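Local coordinates for protein beta-n-acetylhexosaminidase (Streptomyces plicatus, PDB 1HP5) that hydrolyses terminal non-reducing N-acetylhexosamine units from glycosides and, as a glycosyl hydrolase of family 20, probably does so with help from the substrate's own acetamido group, at residues D401-K406 / A415-V420; A395-L400 / V420-D425; D252-T257 / D319-T324. One frame throughout, in Å; residues are numbered along the deposited sequence.

Interaction 1: D401-K406 / A415-V420. With NGT (3ar,5R,6S,7R,7ar-5-hydroxymethyl-2-methyl-5,6,7,7a-tetrahydro-3ah-pyrano[3,2-D]thiazole-6,7-diol), chain F.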
loop_
_atom_site.group_PDB
_atom_site.type_symbol
_atom_site.label_atom_id
_atom_site.label_comp_id
_atom_site.label_asym_id
_atom_site.label_seq_id
_atom_site.Cartn_x
_atom_site.Cartn_y
_atom_site.Cartn_z
ATOM N N ASP A 401 -9.049 6.450 6.003
ATOM C CA ASP A 401 -10.248 6.280 6.808
ATOM C C ASP A 401 -10.760 7.619 7.321
ATOM O O ASP A 401 -11.835 7.684 7.901
ATOM C CB ASP A 401 -9.985 5.342 7.993
ATOM C CG ASP A 401 -8.971 5.904 8.970
ATOM O OD1 ASP A 401 -7.893 6.338 8.517
ATOM O OD2 ASP A 401 -9.246 5.900 10.192
ATOM N N MET A 402 -10.005 8.694 7.106
ATOM C CA MET A 402 -10.449 10.003 7.590
ATOM C C MET A 402 -11.507 10.581 6.655
ATOM O O MET A 402 -11.373 10.504 5.434
ATOM C CB MET A 402 -9.263 10.974 7.696
ATOM C CG MET A 402 -9.346 11.930 8.891
ATOM S SD MET A 402 -9.474 11.018 10.454
ATOM C CE MET A 402 -7.897 10.103 10.423
ATOM N N LYS A 403 -12.557 11.156 7.233
ATOM C CA LYS A 403 -13.638 11.754 6.454
ATOM C C LYS A 403 -13.142 12.880 5.562
ATOM O O LYS A 403 -12.184 13.586 5.897
ATOM C CB LYS A 403 -14.724 12.309 7.386
ATOM C CG LYS A 403 -15.489 11.243 8.155
ATOM C CD LYS A 403 -16.575 11.854 9.033
ATOM C CE LYS A 403 -17.396 10.757 9.721
ATOM N NZ LYS A 403 -18.423 11.342 10.623
ATOM N N TYR A 404 -13.808 13.043 4.424
ATOM C CA TYR A 404 -13.479 14.089 3.465
ATOM C C TYR A 404 -13.993 15.417 4.004
ATOM O O TYR A 404 -13.329 16.449 3.900
ATOM C CB TYR A 404 -14.168 13.802 2.134
ATOM C CG TYR A 404 -13.721 12.524 1.481
ATOM C CD1 TYR A 404 -12.494 12.449 0.827
ATOM C CD2 TYR A 404 -14.539 11.392 1.493
ATOM C CE1 TYR A 404 -12.092 11.282 0.193
ATOM C CE2 TYR A 404 -14.147 10.219 0.867
ATOM C CZ TYR A 404 -12.925 10.172 0.215
ATOM O OH TYR A 404 -12.542 9.028 -0.435
ATOM N N THR A 405 -15.198 15.369 4.564
ATOM C CA THR A 405 -15.864 16.531 5.141
ATOM C C THR A 405 -16.746 16.026 6.279
ATOM O O THR A 405 -16.871 14.814 6.484
ATOM C CB THR A 405 -16.781 17.228 4.119
ATOM O OG1 THR A 405 -17.930 16.408 3.882
ATOM C CG2 THR A 405 -16.051 17.449 2.806
ATOM N N LYS A 406 -17.366 16.952 7.005
ATOM C CA LYS A 406 -18.236 16.592 8.118
ATOM C C LYS A 406 -19.417 15.738 7.666
ATOM O O LYS A 406 -20.047 15.068 8.482
ATOM C CB LYS A 406 -18.762 17.853 8.815
ATOM C CG LYS A 406 -19.790 18.648 8.008
ATOM C CD LYS A 406 -20.306 19.835 8.814
ATOM C CE LYS A 406 -21.627 20.365 8.266
ATOM N NZ LYS A 406 -21.517 20.883 6.874
ATOM N N ALA A 415 -8.683 13.361 13.317
ATOM C CA ALA A 415 -7.582 14.127 12.746
ATOM C C ALA A 415 -8.122 15.260 11.874
ATOM O O ALA A 415 -7.394 15.835 11.063
ATOM C CB ALA A 415 -6.688 13.214 11.914
ATOM N N GLY A 416 -9.402 15.577 12.051
ATOM C CA GLY A 416 -10.015 16.623 11.255
ATOM C C GLY A 416 -10.559 16.028 9.969
ATOM O O GLY A 416 -10.722 14.813 9.859
ATOM N N TYR A 417 -10.846 16.878 8.993
ATOM C CA TYR A 417 -11.371 16.420 7.717
ATOM C C TYR A 417 -10.266 16.511 6.670
ATOM O O TYR A 417 -9.448 17.424 6.705
ATOM C CB TYR A 417 -12.582 17.270 7.337
ATOM C CG TYR A 417 -13.685 17.146 8.359
ATOM C CD1 TYR A 417 -14.339 15.928 8.555
ATOM C CD2 TYR A 417 -14.037 18.222 9.174
ATOM C CE1 TYR A 417 -15.313 15.782 9.540
ATOM C CE2 TYR A 417 -15.014 18.086 10.166
ATOM C CZ TYR A 417 -15.643 16.863 10.342
ATOM O OH TYR A 417 -16.596 16.711 11.320
ATOM N N VAL A 418 -10.231 15.558 5.744
ATOM C CA VAL A 418 -9.175 15.551 4.741
ATOM C C VAL A 418 -9.696 15.420 3.322
ATOM O O VAL A 418 -9.962 14.312 2.848
ATOM C CB VAL A 418 -8.167 14.404 5.016
ATOM C CG1 VAL A 418 -7.007 14.459 4.018
ATOM C CG2 VAL A 418 -7.650 14.502 6.443
ATOM N N GLU A 419 -9.846 16.560 2.652
ATOM C CA GLU A 419 -10.310 16.577 1.277
ATOM C C GLU A 419 -9.172 16.158 0.355
ATOM O O GLU A 419 -8.031 15.992 0.790
ATOM C CB GLU A 419 -10.825 17.967 0.896
ATOM C CG GLU A 419 -12.347 18.057 0.874
ATOM C CD GLU A 419 -12.953 17.396 -0.352
ATOM O OE1 GLU A 419 -12.238 16.641 -1.044
ATOM O OE2 GLU A 419 -14.151 17.624 -0.624
ATOM N N VAL A 420 -9.493 15.991 -0.922
ATOM C CA VAL A 420 -8.514 15.547 -1.905
ATOM C C VAL A 420 -7.294 16.447 -2.032
ATOM O O VAL A 420 -6.159 15.954 -2.103
ATOM C CB VAL A 420 -9.184 15.377 -3.282
ATOM C CG1 VAL A 420 -8.187 14.830 -4.288
ATOM C CG2 VAL A 420 -10.377 14.436 -3.147
HETATM C C1 NGT F . -4.588 5.649 15.026
HETATM C C2 NGT F . -4.463 4.298 15.791
HETATM C C3 NGT F . -5.311 3.169 15.112
HETATM C C4 NGT F . -6.692 3.660 14.643
HETATM C C5 NGT F . -6.538 4.905 13.742
HETATM C C6 NGT F . -7.863 5.480 13.250
HETATM C C7 NGT F . -2.395 4.399 14.825
HETATM C C8 NGT F . -0.935 4.145 14.534
HETATM N N2 NGT F . -3.058 3.914 15.784
HETATM S S1 NGT F . -3.253 5.496 13.740
HETATM O O3 NGT F . -5.452 2.073 16.003
HETATM O O4 NGT F . -7.337 2.618 13.931
HETATM O O5 NGT F . -5.830 5.977 14.476
HETATM O O6 NGT F . -7.642 6.516 12.292
HETATM O O HOH W 1 -18.167 14.451 11.206
#

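Interaction 2: A395-L400 / V420-D425. With NGT (3ar,5R,6S,7R,7ar-5-hydroxymethyl-2-methyl-5,6,7,7a-tetrahydro-3ah-pyrano[3,2-D]thiazole-6,7-diol), chain F.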
loop_
_atom_site.group_PDB
_atom_site.type_symbol
_atom_site.label_atom_id
_atom_site.label_comp_id
_atom_site.label_asym_id
_atom_site.label_seq_id
_atom_site.Cartn_x
_atom_site.Cartn_y
_atom_site.Cartn_z
ATOM N N ALA A 395 -1.797 11.616 9.749
ATOM C CA ALA A 395 -3.213 11.316 9.938
ATOM C C ALA A 395 -4.129 12.327 9.256
ATOM O O ALA A 395 -5.252 11.994 8.873
ATOM C CB ALA A 395 -3.532 11.237 11.429
ATOM N N ASP A 396 -3.664 13.563 9.100
ATOM C CA ASP A 396 -4.484 14.575 8.441
ATOM C C ASP A 396 -4.042 14.748 6.989
ATOM O O ASP A 396 -4.277 15.790 6.369
ATOM C CB ASP A 396 -4.392 15.913 9.182
ATOM C CG ASP A 396 -2.971 16.440 9.270
ATOM O OD1 ASP A 396 -2.025 15.678 8.969
ATOM O OD2 ASP A 396 -2.799 17.618 9.657
ATOM N N ARG A 397 -3.403 13.716 6.452
ATOM C CA ARG A 397 -2.929 13.751 5.075
ATOM C C ARG A 397 -3.202 12.477 4.281
ATOM O O ARG A 397 -3.882 12.512 3.257
ATOM C CB ARG A 397 -1.419 14.017 5.035
ATOM C CG ARG A 397 -0.979 15.376 5.554
ATOM C CD ARG A 397 -1.374 16.495 4.606
ATOM N NE ARG A 397 -0.786 17.770 5.015
ATOM C CZ ARG A 397 -0.897 18.904 4.331
ATOM N NH1 ARG A 397 -1.581 18.933 3.192
ATOM N NH2 ARG A 397 -0.321 20.013 4.786
ATOM N N THR A 398 -2.682 11.350 4.761
ATOM C CA THR A 398 -2.813 10.093 4.030
ATOM C C THR A 398 -3.697 8.993 4.607
ATOM O O THR A 398 -3.763 7.902 4.042
ATOM C CB THR A 398 -1.424 9.496 3.775
ATOM O OG1 THR A 398 -0.871 9.034 5.013
ATOM C CG2 THR A 398 -0.497 10.558 3.188
ATOM N N TYR A 399 -4.363 9.262 5.725
ATOM C CA TYR A 399 -5.251 8.276 6.330
ATOM C C TYR A 399 -6.517 8.196 5.483
ATOM O O TYR A 399 -7.313 9.134 5.447
ATOM C CB TYR A 399 -5.591 8.686 7.770
ATOM C CG TYR A 399 -4.601 8.162 8.793
ATOM C CD1 TYR A 399 -3.242 8.082 8.492
ATOM C CD2 TYR A 399 -5.029 7.709 10.042
ATOM C CE1 TYR A 399 -2.333 7.554 9.395
ATOM C CE2 TYR A 399 -4.126 7.178 10.961
ATOM C CZ TYR A 399 -2.777 7.099 10.624
ATOM O OH TYR A 399 -1.871 6.522 11.485
ATOM N N LEU A 400 -6.692 7.070 4.794
ATOM C CA LEU A 400 -7.850 6.880 3.927
ATOM C C LEU A 400 -9.151 6.687 4.699
ATOM O O LEU A 400 -10.235 6.757 4.124
ATOM C CB LEU A 400 -7.594 5.698 2.987
ATOM C CG LEU A 400 -6.293 5.903 2.199
ATOM C CD1 LEU A 400 -6.018 4.711 1.292
ATOM C CD2 LEU A 400 -6.417 7.191 1.376
ATOM N N VAL A 420 -9.493 15.991 -0.922
ATOM C CA VAL A 420 -8.514 15.547 -1.905
ATOM C C VAL A 420 -7.294 16.447 -2.032
ATOM O O VAL A 420 -6.159 15.954 -2.103
ATOM C CB VAL A 420 -9.184 15.377 -3.282
ATOM C CG1 VAL A 420 -8.187 14.830 -4.288
ATOM C CG2 VAL A 420 -10.377 14.436 -3.147
ATOM N N GLN A 421 -7.500 17.761 -2.054
ATOM C CA GLN A 421 -6.347 18.644 -2.171
ATOM C C GLN A 421 -5.425 18.509 -0.971
ATOM O O GLN A 421 -4.212 18.364 -1.128
ATOM C CB GLN A 421 -6.767 20.109 -2.334
ATOM C CG GLN A 421 -5.574 21.060 -2.251
ATOM C CD GLN A 421 -5.854 22.441 -2.811
ATOM O OE1 GLN A 421 -7.004 22.867 -2.917
ATOM N NE2 GLN A 421 -4.790 23.156 -3.161
ATOM N N ARG A 422 -5.990 18.538 0.233
ATOM C CA ARG A 422 -5.155 18.429 1.426
ATOM C C ARG A 422 -4.315 17.160 1.430
ATOM O O ARG A 422 -3.137 17.187 1.783
ATOM C CB ARG A 422 -5.994 18.473 2.711
ATOM C CG ARG A 422 -5.105 18.434 3.948
ATOM C CD ARG A 422 -5.845 18.602 5.263
ATOM N NE ARG A 422 -4.883 18.581 6.363
ATOM C CZ ARG A 422 -3.987 19.538 6.594
ATOM N NH1 ARG A 422 -3.934 20.608 5.812
ATOM N NH2 ARG A 422 -3.117 19.408 7.588
ATOM N N SER A 423 -4.922 16.050 1.036
ATOM C CA SER A 423 -4.218 14.773 1.012
ATOM C C SER A 423 -3.007 14.758 0.072
ATOM O O SER A 423 -2.002 14.100 0.347
ATOM C CB SER A 423 -5.182 13.662 0.594
ATOM O OG SER A 423 -4.515 12.413 0.553
ATOM N N TYR A 424 -3.110 15.494 -1.028
ATOM C CA TYR A 424 -2.063 15.543 -2.046
ATOM C C TYR A 424 -1.081 16.703 -1.957
ATOM O O TYR A 424 0.110 16.546 -2.235
ATOM C CB TYR A 424 -2.719 15.596 -3.434
ATOM C CG TYR A 424 -1.760 15.846 -4.586
ATOM C CD1 TYR A 424 -1.000 14.808 -5.128
ATOM C CD2 TYR A 424 -1.612 17.127 -5.132
ATOM C CE1 TYR A 424 -0.117 15.035 -6.191
ATOM C CE2 TYR A 424 -0.731 17.365 -6.190
ATOM C CZ TYR A 424 0.011 16.314 -6.716
ATOM O OH TYR A 424 0.865 16.538 -7.772
ATOM N N ASP A 425 -1.592 17.864 -1.571
ATOM C CA ASP A 425 -0.802 19.085 -1.539
ATOM C C ASP A 425 0.258 19.294 -0.468
ATOM O O ASP A 425 0.119 20.175 0.373
ATOM C CB ASP A 425 -1.756 20.283 -1.550
ATOM C CG ASP A 425 -1.186 21.476 -2.295
ATOM O OD1 ASP A 425 -0.070 21.365 -2.842
ATOM O OD2 ASP A 425 -1.862 22.520 -2.337
HETATM C C1 NGT F . -4.588 5.649 15.026
HETATM C C2 NGT F . -4.463 4.298 15.791
HETATM C C3 NGT F . -5.311 3.169 15.112
HETATM C C4 NGT F . -6.692 3.660 14.643
HETATM C C5 NGT F . -6.538 4.905 13.742
HETATM C C6 NGT F . -7.863 5.480 13.250
HETATM C C7 NGT F . -2.395 4.399 14.825
HETATM C C8 NGT F . -0.935 4.145 14.534
HETATM N N2 NGT F . -3.058 3.914 15.784
HETATM S S1 NGT F . -3.253 5.496 13.740
HETATM O O3 NGT F . -5.452 2.073 16.003
HETATM O O4 NGT F . -7.337 2.618 13.931
HETATM O O5 NGT F . -5.830 5.977 14.476
HETATM O O6 NGT F . -7.642 6.516 12.292
#

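Interaction 3: D252-T257 / D319-T324. With NGT (3ar,5R,6S,7R,7ar-5-hydroxymethyl-2-methyl-5,6,7,7a-tetrahydro-3ah-pyrano[3,2-D]thiazole-6,7-diol), chain F.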
loop_
_atom_site.group_PDB
_atom_site.type_symbol
_atom_site.label_atom_id
_atom_site.label_comp_id
_atom_site.label_asym_id
_atom_site.label_seq_id
_atom_site.Cartn_x
_atom_site.Cartn_y
_atom_site.Cartn_z
ATOM N N ASP A 252 0.962 -5.600 16.192
ATOM C CA ASP A 252 1.063 -4.457 17.096
ATOM C C ASP A 252 1.367 -4.848 18.534
ATOM O O ASP A 252 0.714 -5.723 19.098
ATOM C CB ASP A 252 -0.233 -3.638 17.052
ATOM C CG ASP A 252 -0.006 -2.162 17.344
ATOM O OD1 ASP A 252 0.968 -1.837 18.058
ATOM O OD2 ASP A 252 -0.813 -1.329 16.869
ATOM N N MET A 253 2.358 -4.184 19.121
ATOM C CA MET A 253 2.762 -4.434 20.501
ATOM C C MET A 253 3.548 -3.236 21.029
ATOM O O MET A 253 4.191 -2.525 20.258
ATOM C CB MET A 253 3.628 -5.695 20.582
ATOM C CG MET A 253 4.856 -5.676 19.678
ATOM S SD MET A 253 5.825 -7.211 19.770
ATOM C CE MET A 253 4.952 -8.241 18.577
ATOM N N PRO A 254 3.516 -3.003 22.353
ATOM C CA PRO A 254 2.794 -3.789 23.363
ATOM C C PRO A 254 1.326 -3.390 23.510
ATOM O O PRO A 254 0.575 -4.033 24.244
ATOM C CB PRO A 254 3.592 -3.519 24.632
ATOM C CG PRO A 254 3.934 -2.059 24.469
ATOM C CD PRO A 254 4.365 -1.981 22.998
ATOM N N GLY A 255 0.921 -2.325 22.822
ATOM C CA GLY A 255 -0.466 -1.887 22.893
ATOM C C GLY A 255 -1.298 -2.515 21.783
ATOM O O GLY A 255 -0.759 -3.263 20.961
ATOM N N HIS A 256 -2.598 -2.218 21.749
ATOM C CA HIS A 256 -3.490 -2.776 20.727
ATOM C C HIS A 256 -3.344 -4.298 20.685
ATOM O O HIS A 256 -3.332 -4.911 19.610
ATOM C CB HIS A 256 -3.148 -2.183 19.356
ATOM C CG HIS A 256 -3.644 -0.784 19.167
ATOM N ND1 HIS A 256 -4.946 -0.499 18.822
ATOM C CD2 HIS A 256 -3.021 0.411 19.310
ATOM C CE1 HIS A 256 -5.107 0.811 18.759
ATOM N NE2 HIS A 256 -3.955 1.388 19.052
ATOM N N THR A 257 -3.256 -4.899 21.863
ATOM C CA THR A 257 -3.062 -6.340 21.980
ATOM C C THR A 257 -4.193 -7.114 22.659
ATOM O O THR A 257 -3.991 -8.253 23.074
ATOM C CB THR A 257 -1.758 -6.617 22.749
ATOM O OG1 THR A 257 -1.719 -5.796 23.927
ATOM C CG2 THR A 257 -0.548 -6.283 21.889
ATOM N N ASP A 319 2.162 1.785 18.766
ATOM C CA ASP A 319 1.318 2.961 18.899
ATOM C C ASP A 319 0.332 2.848 20.049
ATOM O O ASP A 319 -0.102 1.755 20.415
ATOM C CB ASP A 319 0.518 3.180 17.610
ATOM C CG ASP A 319 -0.427 2.021 17.312
ATOM O OD1 ASP A 319 0.053 0.869 17.285
ATOM O OD2 ASP A 319 -1.642 2.255 17.109
ATOM N N GLU A 320 -0.002 3.999 20.618
ATOM C CA GLU A 320 -0.993 4.092 21.682
ATOM C C GLU A 320 -0.939 3.041 22.780
ATOM O O GLU A 320 -1.966 2.458 23.136
ATOM C CB GLU A 320 -2.386 4.095 21.048
ATOM C CG GLU A 320 -2.465 5.012 19.833
ATOM C CD GLU A 320 -3.829 5.017 19.175
ATOM O OE1 GLU A 320 -4.361 3.925 18.862
ATOM O OE2 GLU A 320 -4.367 6.120 18.959
ATOM N N ALA A 321 0.251 2.777 23.306
ATOM C CA ALA A 321 0.371 1.827 24.407
ATOM C C ALA A 321 0.136 2.692 25.644
ATOM O O ALA A 321 1.002 2.812 26.505
ATOM C CB ALA A 321 1.763 1.221 24.439
ATOM N N HIS A 322 -1.046 3.296 25.718
ATOM C CA HIS A 322 -1.383 4.191 26.819
ATOM C C HIS A 322 -1.571 3.546 28.189
ATOM O O HIS A 322 -1.651 4.247 29.199
ATOM C CB HIS A 322 -2.619 5.012 26.447
ATOM C CG HIS A 322 -2.437 5.825 25.203
ATOM N ND1 HIS A 322 -1.282 6.529 24.940
ATOM C CD2 HIS A 322 -3.267 6.058 24.158
ATOM C CE1 HIS A 322 -1.407 7.161 23.787
ATOM N NE2 HIS A 322 -2.602 6.893 23.291
ATOM N N SER A 323 -1.644 2.222 28.231
ATOM C CA SER A 323 -1.785 1.524 29.503
ATOM C C SER A 323 -0.427 0.941 29.845
ATOM O O SER A 323 -0.307 0.079 30.711
ATOM C CB SER A 323 -2.826 0.410 29.403
ATOM O OG SER A 323 -4.122 0.952 29.197
ATOM N N THR A 324 0.595 1.431 29.151
ATOM C CA THR A 324 1.965 0.981 29.353
ATOM C C THR A 324 2.834 2.170 29.749
ATOM O O THR A 324 3.128 3.034 28.924
ATOM C CB THR A 324 2.552 0.368 28.065
ATOM O OG1 THR A 324 1.672 -0.652 27.574
ATOM C CG2 THR A 324 3.923 -0.235 28.341
HETATM C C1 NGT F . -4.588 5.649 15.026
HETATM C C2 NGT F . -4.463 4.298 15.791
HETATM C C3 NGT F . -5.311 3.169 15.112
HETATM C C4 NGT F . -6.692 3.660 14.643
HETATM C C5 NGT F . -6.538 4.905 13.742
HETATM C C6 NGT F . -7.863 5.480 13.250
HETATM C C7 NGT F . -2.395 4.399 14.825
HETATM C C8 NGT F . -0.935 4.145 14.534
HETATM N N2 NGT F . -3.058 3.914 15.784
HETATM S S1 NGT F . -3.253 5.496 13.740
HETATM O O3 NGT F . -5.452 2.073 16.003
HETATM O O4 NGT F . -7.337 2.618 13.931
HETATM O O5 NGT F . -5.830 5.977 14.476
HETATM O O6 NGT F . -7.642 6.516 12.292
HETATM O O HOH W 2 1.473 -0.754 20.676
HETATM O O HOH W 3 -3.173 0.022 23.835
#

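Interaction 1: D401-K406 / A415-V420
Lys403 and Val418 join two irregular loop segments through the backbone: Val418 N donates to Lys403 O at 2.8 Å, the one direct hydrogen bond between them. Next to it lies a CA-H...O contact, Tyr404 CA to Val418 O, at 3.6 Å. The apolar contacts belong to Met402. Bends at chi2 (57°) and chi3 (62°) curl its chain so that CE meets Ala415 CB at 3.7 Å, while CG packs on Val418 CG2 at 3.9 Å. Aromatic packing falls to Tyr417: Lys406 N sits over one face of the ring, toward its rim, and Lys403 CB lies in the ring plane, 3.8 Å from Tyr417 CD1. Lys403 and Tyr417 run alongside, pointing the same way, and one water takes a bond from Lys403 NZ and pairs with Tyr417 OH at 2.8 Å. Glu419, at the N-cap position of helix 420-424, accepts Val420 N on the anti lone pair of OE1; Tyr504 and Ser506 bind its carboxylate too. Next to Met402, Asp401 OD2 takes the ligand hydroxyl O6 at 2.7 Å, so this packing adjoins the sugar site. Both segments belong to the long loop between strand 389-392 and helix 420-424; Val420 opens that helix, and its side chain touches Trp482 and Leu489 of helix 482-490.

Interaction 2: A395-L400 / V420-D425
Arg397 NH1 reaches across to the helix and donates to Arg422 O at 2.7 Å, with the carbonyl oxygen in the guanidinium plane and the bond falling on one of its lone pairs. A bend at chi2 (-71°) turns the Arg397 guanidinium to the helix, where it stacks on that of Arg422, itself extended from CG to NE, with 3.9 Å between centres and planes 19° from parallel; the two chains cross at about a right angle. Such a like-charged stack is an instance of how planar cations can pack when their edges are occupied by acceptors. Arg422 NH2 meets Asp396 OD2 in a salt bridge of 2.8 Å; the oxygen lies in the guanidinium plane, but the nitrogen comes from above the carboxylate, the two planes being 67° apart. Arg422 NE adds a weak bond to Asp396 O. Beside these charges, Ser423 OG donates to Arg397 O at 2.8 Å. In the (beta/alpha)8 barrel of the catalytic domain, this fastens the start of the long loop after strand 389-392 to the short helix 420-424 that closes it. In the next shell, Asp370 makes a second salt bridge with Arg422 NH2, and the carboxylates of Asp370 and Asp396 probably offset the charge of the paired arginines; the backbone N-H of Asp370 helps to place Asp396 by bonding OD2. Further along 395-400, Thr398 OG1 bonds Glu444 O of strand 440-447, and Tyr399, near the ligand, packs one ring face on Ala395 CA and meets Trp448.

Interaction 3: D252-T257 / D319-T324
His256 NE2 donates to Glu320 OE1 at 2.6 Å (149° at the hydrogen), the one direct hydrogen bond between these segments. The acceptor lies in the ring plane and is met on its anti lone pair, and ring and carboxylate are almost coplanar, 12° apart. Glu320 reaches this place because its chain is extended beyond CG, with chi2 at 179°. The other ring nitrogen, ND1, is bonded to Asp197 OD1, so the imidazole is gripped from both nitrogens and its rotation is fixed. Asp319 OD2 also comes near NE2, but the angle is poor.

Waters knit the backbones. One accepts from Gly255 N at 2.7 Å and donates to Asp252 OD1 and Asp319 O; another accepts from His256 N and donates to Glu320 O at 2.8 Å. Asp252 OD1 is bonded to Gly318 N as well, and its carboxylate lies next to that of Asp319. Gly255 and Ala321 bring their CA atoms to 4.1 Å, an approach helped by the glycine's lack of a side chain. Beside them, Pro254, preceded by a cis peptide bond, packs CG on Ala321 CB at 3.9 Å, and Phe329 of helix 326-342 touches both residues.

The side chains converge on the bound thiazoline. Asp319 OD2 stands 2.6 Å from ligand N2, Glu320 OE1 lies close to C2, and His256 CE1 approaches O3 at 3.1 Å. A consecutive Asp-Glu pair set against a thiazoline that resembles a cyclised acetamido group is the hallmark of the family 20 active site and is consistent with substrate-assisted catalysis, the aspartate meeting the thiazoline nitrogen where the acetamido nitrogen of a substrate would probably lie.

In the fold
Interactions 1 and 2 are neighbours, with centres about 8 Å apart; they share Val420, and interaction 1 is nested in the loop that interaction 2 closes between strand 389-392 and helix 420-424. Both are partly buried. Interaction 1 mixes backbone bonding with apolar and aromatic packing, whereas interaction 2 relies on stacked arginines, a carboxylate and a serine hydroxyl. Interaction 3, about 25 Å from each between centres, joins the loops after strands 246-250 and 313-315 of the barrel. It is buried, and acidic groups, a histidine and waters prevail. Interactions 1 and 2 approach the thiazoline from one loop, interaction 3 from two others of the same catalytic domain.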